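Local coordinates for extracellular solute-binding protein family 5 (Brucella melitensis, PDB 4ONY), which probably binds peptides or related solutes in the periplasm and delivers them to an ABC transporter for import, at residues Asp16-Ser20 with Phe96-Ser100; Phe313-Arg319 with Phe480-Leu486; Gly270-Ile276 with Val568-Ile574. One frame throughout, in Å; residues are numbered along the deposited sequence. Where two conformers were deposited one is given.

The three contacts are antiparallel strand pairings between parts of the chain that are far apart in sequence, each in a different sheet. Interaction 1 closes before the other two open. Interaction 2 is nested inside the long loop closed by interaction 3, so residues 568-574 return to 270-276 only after both segments of interaction 2 have been laid down. None touches another. The centres of interactions 1 and 2 lie about 42 Å apart, on opposite sides of the chain's centre. From interaction 3 the centre of interaction 2 is about 41 Å away and that of interaction 1 about 33 Å. In interaction 3 the side chain of Leu272 is about 7 Å from the bound 1-ethoxy-2-(2-ethoxyethoxy)ethane.

Interaction 1 (Asp16-Ser20 with Phe96-Ser100); sequences DYALS and FTLYS
With CG held between its backbone N and carbonyl carbon (chi1 65°), Tyr17 swings its ring alongside that of Tyr99, whose CG lies across from its own carbonyl carbon (chi1 -67°). The rings point the same way, and Tyr17 CE2 meets the rim of its neighbour, 4.0 Å from Tyr99 CE1. Ala18, on the same face as Tyr99, suits its place by being small: its CB lets the Tyr99 ring close down on it, 3.7 Å from Tyr99 CE1. The phenol oxygens are held nearby, Tyr17 OH by Leu27 O and Tyr99 OH by Glu94 and Leu27 N.

Leu19 and Leu98 form the hydrogen-bonded pair, with Leu19 N to Leu98 O and Leu98 N to Leu19 O both 2.8 Å. Their side chains turn to the other face of the sheet, where the two leucines present apolar branches to Met183 of helix 181-187 and to Met88 of strand 88-90. Towards Tyr17 the pairing frays. Ser100 N reaches Tyr17 O at 3.5 Å only weakly, and a water reinforces the link by donating to Tyr17 O at 2.8 Å and accepting from Ser100 N at 3.1 Å. At the other end, Ser20 OG and Thr97 OG1 lie 3.4 Å apart, and both hydroxyls are hydrogen-bonded to Asp24 O, while Thr97 OG1 is also bonded to Glu94.

This is an antiparallel ladder in which the short strand 18-20 from the N-terminal part of the chain flanks the start of strand 97-108, while strand 88-90 pairs with its other side.

Interaction 2 (Phe313-Arg319 with Phe480-Leu486); sequences FVFNTRR and FDYDMIL
Arg318 lays its guanidinium flat on the ring of Phe480, the planes only 9° apart and the centres 3.6 Å apart, a stacked cation-pi contact with NH2 over the middle of the ring. The group is held at its rim as well: Arg318 NH1 bonds Asn316 OD1 at 3.0 Å, and NH2 bonds Asn515 O and Arg508 O. An aromatic suits the face of a cation whose N-H groups are all directed outward in its own plane.

Asn316 does double duty. OD1 accepts Arg318 N and NH1 from opposite faces of its plane, the first bond making an Asx turn, while Asn316 ND2 donates to Tyr482 O, which lies in the amide plane, at 2.9 Å. ND2 lies over one face of the Tyr482 ring, toward its rim, with the amide inclined to the ring, and Tyr482 OH is bonded to Phe516 O.

Arg319 bridges two acids edge-on. Arg319 NH1 meets Asp483 OD1 at 2.9 Å from above the carboxylate plane, the two planes being 85° apart, whereas NH2 comes to Asp481 OD1 at 3.0 Å on its anti side. Asp483 OD2 is taken by Glu437 N.

Met484 runs extended to SD and then bends (chi3 -75°), bringing CE to 3.4 Å from Phe315 CE1. Its SD sits 4.7 Å from the centroid of the Phe313 ring, an oblique Met-aromatic contact for which a flexible thioether is well fitted.

Val314 and Ile485 join strand 310-315 to strand 484-489; Val314 N to Ile485 O is the firm bond, the return bond weak. Strands 557-562 and 435-440 flank this pair, and helix 443-458 packs on Phe313, Met484 and Leu486.

Interaction 3 (Gly270-Ile276 with Val568-Ile574); sequences GILDIFI and VARWDRI
Phe275 and Ala569 face each other as a hydrogen-bonded antiparallel pair, Phe275 N to Ala569 O 2.9 Å and Ala569 N to Phe275 O 3.0 Å, and Trp571 N extends the ladder by donating to Asp273 O at 3.0 Å.

Beyond the strands, Arg573 grips Asp273 side-on in a salt bridge. Arg573 NE and NH2 converge on the single oxygen Asp273 OD1, each at 2.8 Å, and both bonds lie in the guanidinium plane, which stands 78° to the carboxylate. Arginine suits this grip because NE-H and one NH2 hydrogen lie along the same edge of the guanidinium, while the chain, extended from CG to NE, supplies the reach; NH2 also makes a weak bond to Gly270 O. Asp273 OD2 is taken by Thr48 N, so the carboxylate ties this contact to strand 46-52 too. Ile574 CG1 also packs on the methylene of Asp273, 3.8 Å from Asp273 CB.

Trp571 spreads its indole beside Gly270, whose CA is 3.7 Å from Trp571 NE1, while NE1 itself bonds Phe267 O. Glycine fits here both for want of a side chain against the indole and for its positive phi (89°). On the face opposite Phe275 and Ala569, Ile274 CB packs near Val568 CG1.

Gly270 closes helix 260-268 in a Schellman motif, after which the chain enters the edge strand 274-277 of a three-stranded antiparallel sheet with 566-571 at its centre.

Interaction 1 (Asp16-Ser20 with Phe96-Ser100)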
loop_
_atom_site.group_PDB
_atom_site.type_symbol
_atom_site.label_atom_id
_atom_site.label_comp_id
_atom_site.label_asym_id
_atom_site.label_seq_id
_atom_site.Cartn_x
_atom_site.Cartn_y
_atom_site.Cartn_z
ATOM N N ASP A 16 26.761 7.794 -5.275
ATOM C CA ASP A 16 26.400 8.207 -6.627
ATOM C C ASP A 16 25.517 7.186 -7.368
ATOM O O ASP A 16 25.137 7.425 -8.506
ATOM C CB ASP A 16 27.654 8.577 -7.451
ATOM C CG ASP A 16 28.489 7.354 -7.832
ATOM O OD1 ASP A 16 28.117 6.230 -7.471
ATOM O OD2 ASP A 16 29.530 7.524 -8.487
ATOM N N TYR A 17 25.232 6.061 -6.745
ATOM C CA TYR A 17 24.603 4.920 -7.382
ATOM C C TYR A 17 23.272 4.574 -6.686
ATOM O O TYR A 17 22.611 3.562 -7.025
ATOM C CB TYR A 17 25.521 3.694 -7.289
ATOM C CG TYR A 17 25.748 3.209 -5.853
ATOM C CD1 TYR A 17 26.729 3.789 -5.028
ATOM C CD2 TYR A 17 24.996 2.190 -5.334
ATOM C CE1 TYR A 17 26.935 3.338 -3.708
ATOM C CE2 TYR A 17 25.183 1.751 -4.034
ATOM C CZ TYR A 17 26.144 2.319 -3.206
ATOM O OH TYR A 17 26.281 1.844 -1.898
ATOM N N ALA A 18 22.882 5.377 -5.715
ATOM C CA ALA A 18 21.676 5.088 -4.947
ATOM C C ALA A 18 21.129 6.348 -4.332
ATOM O O ALA A 18 21.863 7.310 -4.119
ATOM C CB ALA A 18 21.970 4.087 -3.839
ATOM N N LEU A 19 19.850 6.335 -4.052
ATOM C CA LEU A 19 19.196 7.430 -3.352
ATOM C C LEU A 19 18.191 6.858 -2.338
ATOM O O LEU A 19 17.256 6.154 -2.713
ATOM C CB LEU A 19 18.554 8.350 -4.365
ATOM C CG LEU A 19 17.773 9.528 -3.839
ATOM C CD1 LEU A 19 18.677 10.426 -3.013
ATOM C CD2 LEU A 19 17.169 10.256 -5.019
ATOM N N SER A 20 18.427 7.126 -1.055
ATOM C CA SER A 20 17.595 6.604 0.016
ATOM C C SER A 20 16.933 7.733 0.751
ATOM O O SER A 20 17.572 8.746 1.079
ATOM C CB SER A 20 18.426 5.785 1.009
ATOM O OG SER A 20 17.630 5.399 2.102
ATOM N N PHE A 96 12.863 2.386 1.609
ATOM C CA PHE A 96 12.736 3.369 0.541
ATOM C C PHE A 96 14.125 3.762 0.018
ATOM O O PHE A 96 14.658 4.840 0.339
ATOM C CB PHE A 96 11.983 4.604 1.063
ATOM C CG PHE A 96 11.398 5.503 -0.014
ATOM C CD1 PHE A 96 11.630 5.299 -1.392
ATOM C CD2 PHE A 96 10.564 6.566 0.352
ATOM C CE1 PHE A 96 11.046 6.166 -2.348
ATOM C CE2 PHE A 96 9.993 7.400 -0.602
ATOM C CZ PHE A 96 10.218 7.188 -1.938
ATOM N N THR A 97 14.679 2.885 -0.813
ATOM C CA THR A 97 15.949 3.117 -1.494
ATOM C C THR A 97 15.804 2.828 -2.995
ATOM O O THR A 97 15.230 1.816 -3.391
ATOM C CB THR A 97 17.048 2.238 -0.932
ATOM O OG1 THR A 97 17.187 2.477 0.481
ATOM C CG2 THR A 97 18.412 2.548 -1.636
ATOM N N LEU A 98 16.341 3.739 -3.793
ATOM C CA LEU A 98 16.401 3.640 -5.252
ATOM C C LEU A 98 17.820 3.392 -5.736
ATOM O O LEU A 98 18.770 3.948 -5.171
ATOM C CB LEU A 98 15.931 4.956 -5.841
ATOM C CG LEU A 98 14.562 5.499 -5.349
ATOM C CD1 LEU A 98 14.280 6.859 -5.942
ATOM C CD2 LEU A 98 13.462 4.535 -5.745
ATOM N N TYR A 99 17.975 2.583 -6.784
ATOM C CA TYR A 99 19.272 2.307 -7.410
ATOM C C TYR A 99 19.217 2.710 -8.888
ATOM O O TYR A 99 18.135 3.031 -9.423
ATOM C CB TYR A 99 19.664 0.821 -7.248
ATOM C CG TYR A 99 19.942 0.456 -5.814
ATOM C CD1 TYR A 99 21.183 0.676 -5.267
ATOM C CD2 TYR A 99 18.919 -0.049 -4.973
ATOM C CE1 TYR A 99 21.451 0.426 -3.918
ATOM C CE2 TYR A 99 19.166 -0.316 -3.655
ATOM C CZ TYR A 99 20.440 -0.051 -3.110
ATOM O OH TYR A 99 20.736 -0.289 -1.765
ATOM N N SER A 100 20.380 2.718 -9.536
ATOM C CA SER A 100 20.523 3.183 -10.921
ATOM C C SER A 100 19.610 2.432 -11.915
ATOM O O SER A 100 19.396 1.227 -11.797
ATOM C CB SER A 100 21.976 3.080 -11.364
ATOM O OG SER A 100 22.782 3.926 -10.545
HETATM O O HOH W 1 22.965 1.301 -8.601
#

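Interaction 2 (Phe313-Arg319 with Phe480-Leu486)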
loop_
_atom_site.group_PDB
_atom_site.type_symbol
_atom_site.label_atom_id
_atom_site.label_comp_id
_atom_site.label_asym_id
_atom_site.label_seq_id
_atom_site.Cartn_x
_atom_site.Cartn_y
_atom_site.Cartn_z
ATOM N N PHE A 313 -13.305 -1.300 12.667
ATOM C CA PHE A 313 -14.493 -0.485 12.839
ATOM C C PHE A 313 -14.009 0.886 13.228
ATOM O O PHE A 313 -13.054 1.006 13.999
ATOM C CB PHE A 313 -15.415 -1.027 13.910
ATOM C CG PHE A 313 -16.072 -2.314 13.569
ATOM C CD1 PHE A 313 -17.118 -2.356 12.659
ATOM C CD2 PHE A 313 -15.700 -3.491 14.202
ATOM C CE1 PHE A 313 -17.772 -3.535 12.368
ATOM C CE2 PHE A 313 -16.381 -4.690 13.919
ATOM C CZ PHE A 313 -17.420 -4.703 12.998
ATOM N N VAL A 314 -14.601 1.915 12.649
ATOM C CA VAL A 314 -14.224 3.287 12.864
ATOM C C VAL A 314 -15.294 4.023 13.624
ATOM O O VAL A 314 -16.448 4.020 13.229
ATOM C CB VAL A 314 -13.964 4.031 11.543
ATOM C CG1 VAL A 314 -13.449 5.426 11.837
ATOM C CG2 VAL A 314 -12.872 3.330 10.731
ATOM N N PHE A 315 -14.934 4.620 14.746
ATOM C CA PHE A 315 -15.846 5.453 15.516
ATOM C C PHE A 315 -15.831 6.865 14.938
ATOM O O PHE A 315 -14.761 7.484 14.855
ATOM C CB PHE A 315 -15.373 5.600 16.973
ATOM C CG PHE A 315 -15.359 4.304 17.784
ATOM C CD1 PHE A 315 -16.536 3.820 18.361
ATOM C CD2 PHE A 315 -14.170 3.660 18.022
ATOM C CE1 PHE A 315 -16.537 2.657 19.137
ATOM C CE2 PHE A 315 -14.148 2.485 18.781
ATOM C CZ PHE A 315 -15.340 1.993 19.335
ATOM N N ASN A 316 -17.001 7.404 14.585
ATOM C CA ASN A 316 -17.081 8.846 14.287
ATOM C C ASN A 316 -17.112 9.682 15.564
ATOM O O ASN A 316 -18.173 9.935 16.129
ATOM C CB ASN A 316 -18.293 9.200 13.426
ATOM C CG ASN A 316 -18.265 10.634 12.931
ATOM O OD1 ASN A 316 -17.347 11.396 13.232
ATOM N ND2 ASN A 316 -19.313 11.023 12.180
ATOM N N THR A 317 -15.935 10.154 15.975
ATOM C CA THR A 317 -15.775 10.880 17.240
ATOM C C THR A 317 -16.497 12.221 17.210
ATOM O O THR A 317 -16.696 12.824 18.246
ATOM C CB THR A 317 -14.291 11.108 17.677
ATOM O OG1 THR A 317 -13.642 12.060 16.841
ATOM C CG2 THR A 317 -13.499 9.802 17.710
ATOM N N ARG A 318 -16.905 12.691 16.030
ATOM C CA ARG A 318 -17.732 13.901 15.962
ATOM C C ARG A 318 -19.109 13.695 16.611
ATOM O O ARG A 318 -19.788 14.666 16.959
ATOM C CB ARG A 318 -17.948 14.350 14.487
ATOM C CG ARG A 318 -16.643 14.587 13.712
ATOM C CD ARG A 318 -16.936 14.748 12.207
ATOM N NE ARG A 318 -15.739 14.806 11.345
ATOM C CZ ARG A 318 -15.078 13.763 10.897
ATOM N NH1 ARG A 318 -15.407 12.534 11.280
ATOM N NH2 ARG A 318 -14.018 13.934 10.125
ATOM N N ARG A 319 -19.607 12.472 16.646
ATOM C CA ARG A 319 -20.921 12.232 17.225
ATOM C C ARG A 319 -20.791 12.163 18.747
ATOM O O ARG A 319 -19.911 11.454 19.260
ATOM C CB ARG A 319 -21.506 10.927 16.679
ATOM C CG ARG A 319 -21.766 10.953 15.167
ATOM C CD ARG A 319 -23.194 11.284 14.881
ATOM N NE ARG A 319 -23.406 11.772 13.518
ATOM C CZ ARG A 319 -23.968 11.079 12.533
ATOM N NH1 ARG A 319 -24.408 9.815 12.703
ATOM N NH2 ARG A 319 -24.129 11.681 11.361
ATOM N N PHE A 480 -19.244 12.785 6.482
ATOM C CA PHE A 480 -19.068 12.117 7.769
ATOM C C PHE A 480 -20.428 11.821 8.417
ATOM O O PHE A 480 -20.561 11.914 9.628
ATOM C CB PHE A 480 -18.162 12.952 8.673
ATOM C CG PHE A 480 -16.854 13.317 8.009
ATOM C CD1 PHE A 480 -15.998 12.328 7.549
ATOM C CD2 PHE A 480 -16.501 14.656 7.792
ATOM C CE1 PHE A 480 -14.817 12.649 6.885
ATOM C CE2 PHE A 480 -15.302 14.993 7.153
ATOM C CZ PHE A 480 -14.465 13.986 6.689
ATOM N N ASP A 481 -21.412 11.417 7.588
ATOM C CA ASP A 481 -22.782 11.151 8.064
ATOM C C ASP A 481 -22.977 9.665 8.501
ATOM O O ASP A 481 -23.552 8.881 7.767
ATOM C CB ASP A 481 -23.807 11.574 7.018
ATOM C CG ASP A 481 -25.218 11.370 7.496
ATOM O OD1 ASP A 481 -25.424 11.131 8.716
ATOM O OD2 ASP A 481 -26.104 11.442 6.648
ATOM N N TYR A 482 -22.388 9.289 9.636
ATOM C CA TYR A 482 -22.456 7.933 10.166
ATOM C C TYR A 482 -21.997 7.939 11.649
ATOM O O TYR A 482 -21.289 8.857 12.078
ATOM C CB TYR A 482 -21.579 6.958 9.350
ATOM C CG TYR A 482 -20.158 7.459 9.183
ATOM C CD1 TYR A 482 -19.205 7.257 10.171
ATOM C CD2 TYR A 482 -19.781 8.155 8.035
ATOM C CE1 TYR A 482 -17.909 7.743 10.030
ATOM C CE2 TYR A 482 -18.500 8.645 7.892
ATOM C CZ TYR A 482 -17.563 8.437 8.900
ATOM O OH TYR A 482 -16.317 8.961 8.751
ATOM N N ASP A 483 -22.397 6.912 12.392
ATOM C CA ASP A 483 -21.896 6.649 13.725
ATOM C C ASP A 483 -20.615 5.825 13.605
ATOM O O ASP A 483 -19.565 6.205 14.133
ATOM C CB ASP A 483 -22.925 5.872 14.569
ATOM C CG ASP A 483 -24.169 6.679 14.868
ATOM O OD1 ASP A 483 -24.071 7.931 14.899
ATOM O OD2 ASP A 483 -25.235 6.063 15.061
ATOM N N MET A 484 -20.718 4.699 12.914
ATOM C CA MET A 484 -19.616 3.746 12.783
ATOM C C MET A 484 -19.654 3.142 11.380
ATOM O O MET A 484 -20.787 2.944 10.803
ATOM C CB MET A 484 -19.761 2.647 13.840
ATOM C CG MET A 484 -18.687 1.567 13.765
ATOM S SD MET A 484 -18.760 0.332 15.084
ATOM C CE MET A 484 -18.121 1.267 16.467
ATOM N N ILE A 485 -18.467 2.878 10.822
ATOM C CA ILE A 485 -18.299 2.171 9.551
ATOM C C ILE A 485 -17.151 1.182 9.701
ATOM O O ILE A 485 -16.456 1.193 10.718
ATOM C CB ILE A 485 -17.904 3.146 8.372
ATOM C CG1 ILE A 485 -16.667 3.979 8.732
ATOM C CG2 ILE A 485 -19.077 4.082 8.011
ATOM C CD1 ILE A 485 -16.158 4.924 7.645
ATOM N N LEU A 486 -16.908 0.387 8.660
ATOM C CA LEU A 486 -15.647 -0.325 8.510
ATOM C C LEU A 486 -14.719 0.558 7.655
ATOM O O LEU A 486 -15.145 1.123 6.631
ATOM C CB LEU A 486 -15.851 -1.700 7.858
ATOM C CG LEU A 486 -16.508 -2.835 8.660
ATOM C CD1 LEU A 486 -18.007 -2.810 8.485
ATOM C CD2 LEU A 486 -16.033 -4.177 8.172
#

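Interaction 3 (Gly270-Ile276 with Val568-Ile574)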
loop_
_atom_site.group_PDB
_atom_site.type_symbol
_atom_site.label_atom_id
_atom_site.label_comp_id
_atom_site.label_asym_id
_atom_site.label_seq_id
_atom_site.Cartn_x
_atom_site.Cartn_y
_atom_site.Cartn_z
ATOM N N GLY A 270 -5.347 -24.574 -16.166
ATOM C CA GLY A 270 -3.968 -24.452 -16.629
ATOM C C GLY A 270 -3.761 -23.343 -17.647
ATOM O O GLY A 270 -2.681 -23.186 -18.162
ATOM N N ILE A 271 -4.769 -22.521 -17.862
ATOM C CA ILE A 271 -4.663 -21.380 -18.766
ATOM C C ILE A 271 -3.895 -20.256 -18.112
ATOM O O ILE A 271 -3.118 -19.610 -18.762
ATOM C CB ILE A 271 -6.052 -20.908 -19.216
ATOM C CG1 ILE A 271 -6.709 -22.072 -19.942
ATOM C CG2 ILE A 271 -5.944 -19.710 -20.141
ATOM C CD1 ILE A 271 -8.172 -21.910 -20.255
ATOM N N LEU A 272 -4.113 -20.032 -16.814
ATOM C CA LEU A 272 -3.331 -19.100 -16.058
ATOM C C LEU A 272 -2.288 -19.873 -15.268
ATOM O O LEU A 272 -2.593 -20.951 -14.750
ATOM C CB LEU A 272 -4.232 -18.313 -15.112
ATOM C CG LEU A 272 -5.381 -17.586 -15.812
ATOM C CD1 LEU A 272 -6.191 -16.853 -14.760
ATOM C CD2 LEU A 272 -4.856 -16.632 -16.891
ATOM N N ASP A 273 -1.085 -19.319 -15.144
ATOM C CA ASP A 273 0.034 -20.020 -14.494
ATOM C C ASP A 273 0.044 -19.866 -12.962
ATOM O O ASP A 273 0.605 -20.686 -12.280
ATOM C CB ASP A 273 1.362 -19.482 -15.025
ATOM C CG ASP A 273 1.602 -19.826 -16.500
ATOM O OD1 ASP A 273 1.396 -20.975 -16.872
ATOM O OD2 ASP A 273 1.988 -18.926 -17.272
ATOM N N ILE A 274 -0.554 -18.801 -12.444
ATOM C CA ILE A 274 -0.581 -18.526 -11.012
ATOM C C ILE A 274 -1.933 -17.955 -10.625
ATOM O O ILE A 274 -2.714 -17.556 -11.484
ATOM C CB ILE A 274 0.519 -17.512 -10.595
ATOM C CG1 ILE A 274 0.264 -16.134 -11.220
ATOM C CG2 ILE A 274 1.919 -17.975 -11.035
ATOM C CD1 ILE A 274 1.094 -15.020 -10.645
ATOM N N PHE A 275 -2.205 -17.951 -9.333
ATOM C CA PHE A 275 -3.399 -17.351 -8.790
ATOM C C PHE A 275 -3.065 -16.727 -7.457
ATOM O O PHE A 275 -2.639 -17.421 -6.509
ATOM C CB PHE A 275 -4.544 -18.385 -8.627
ATOM C CG PHE A 275 -5.856 -17.767 -8.235
ATOM C CD1 PHE A 275 -6.140 -17.530 -6.904
ATOM C CD2 PHE A 275 -6.766 -17.390 -9.194
ATOM C CE1 PHE A 275 -7.292 -16.909 -6.515
ATOM C CE2 PHE A 275 -7.958 -16.802 -8.820
ATOM C CZ PHE A 275 -8.235 -16.569 -7.472
ATOM N N ILE A 276 -3.202 -15.407 -7.391
ATOM C CA ILE A 276 -2.815 -14.663 -6.181
ATOM C C ILE A 276 -4.070 -14.679 -5.296
ATOM O O ILE A 276 -5.104 -14.156 -5.716
ATOM C CB ILE A 276 -2.400 -13.233 -6.540
ATOM C CG1 ILE A 276 -1.121 -13.260 -7.371
ATOM C CG2 ILE A 276 -2.207 -12.386 -5.277
ATOM C CD1 ILE A 276 -0.743 -11.931 -7.999
ATOM N N VAL A 568 0.175 -17.466 -2.924
ATOM C CA VAL A 568 0.194 -17.593 -4.390
ATOM C C VAL A 568 0.229 -19.068 -4.773
ATOM O O VAL A 568 1.139 -19.807 -4.381
ATOM C CB VAL A 568 1.418 -16.898 -5.045
ATOM C CG1 VAL A 568 1.309 -16.986 -6.553
ATOM C CG2 VAL A 568 1.532 -15.432 -4.618
ATOM N N ALA A 569 -0.794 -19.522 -5.495
ATOM C CA ALA A 569 -0.811 -20.882 -6.008
ATOM C C ALA A 569 -0.195 -20.810 -7.387
ATOM O O ALA A 569 -0.380 -19.812 -8.085
ATOM C CB ALA A 569 -2.223 -21.441 -6.080
ATOM N N ARG A 570 0.603 -21.797 -7.744
ATOM C CA ARG A 570 1.290 -21.771 -9.024
ATOM C C ARG A 570 1.424 -23.169 -9.621
ATOM O O ARG A 570 1.660 -24.151 -8.890
ATOM C CB ARG A 570 2.669 -21.124 -8.890
ATOM C CG ARG A 570 3.703 -21.939 -8.130
ATOM C CD ARG A 570 5.074 -21.238 -7.981
ATOM N NE ARG A 570 5.741 -21.802 -6.823
ATOM C CZ ARG A 570 6.462 -22.923 -6.821
ATOM N NH1 ARG A 570 6.757 -23.605 -7.929
ATOM N NH2 ARG A 570 6.955 -23.343 -5.674
ATOM N N TRP A 571 1.273 -23.255 -10.939
ATOM C CA TRP A 571 1.726 -24.453 -11.668
ATOM C C TRP A 571 3.254 -24.591 -11.491
ATOM O O TRP A 571 3.988 -23.611 -11.462
ATOM C CB TRP A 571 1.284 -24.431 -13.135
ATOM C CG TRP A 571 -0.227 -24.587 -13.244
ATOM C CD1 TRP A 571 -1.154 -23.583 -13.228
ATOM C CD2 TRP A 571 -0.958 -25.801 -13.385
ATOM N NE1 TRP A 571 -2.422 -24.097 -13.300
ATOM C CE2 TRP A 571 -2.341 -25.455 -13.416
ATOM C CE3 TRP A 571 -0.589 -27.149 -13.449
ATOM C CZ2 TRP A 571 -3.354 -26.402 -13.521
ATOM C CZ3 TRP A 571 -1.585 -28.095 -13.552
ATOM C CH2 TRP A 571 -2.975 -27.727 -13.585
ATOM N N ASP A 572 3.711 -25.823 -11.369
ATOM C CA ASP A 572 5.099 -26.067 -11.018
ATOM C C ASP A 572 6.111 -25.759 -12.143
ATOM O O ASP A 572 7.286 -25.808 -11.915
ATOM C CB ASP A 572 5.276 -27.497 -10.473
ATOM C CG ASP A 572 5.126 -28.542 -11.507
ATOM O OD1 ASP A 572 4.834 -28.274 -12.685
ATOM O OD2 ASP A 572 5.319 -29.687 -11.131
ATOM N N ARG A 573 5.630 -25.430 -13.337
ATOM C CA ARG A 573 6.453 -24.870 -14.392
ATOM C C ARG A 573 6.899 -23.423 -14.118
ATOM O O ARG A 573 7.699 -22.859 -14.864
ATOM C CB ARG A 573 5.704 -24.917 -15.710
ATOM C CG ARG A 573 4.459 -24.046 -15.715
ATOM C CD ARG A 573 3.645 -24.310 -16.957
ATOM N NE ARG A 573 2.368 -23.588 -16.941
ATOM C CZ ARG A 573 1.176 -24.160 -16.916
ATOM N NH1 ARG A 573 1.052 -25.470 -16.850
ATOM N NH2 ARG A 573 0.110 -23.407 -16.918
ATOM N N ILE A 574 6.378 -22.818 -13.057
ATOM C CA ILE A 574 6.811 -21.504 -12.630
ATOM C C ILE A 574 7.608 -21.626 -11.350
ATOM O O ILE A 574 7.113 -22.261 -10.410
ATOM C CB ILE A 574 5.601 -20.603 -12.326
ATOM C CG1 ILE A 574 4.678 -20.496 -13.556
ATOM C CG2 ILE A 574 6.056 -19.218 -11.881
ATOM C CD1 ILE A 574 5.334 -19.968 -14.795
#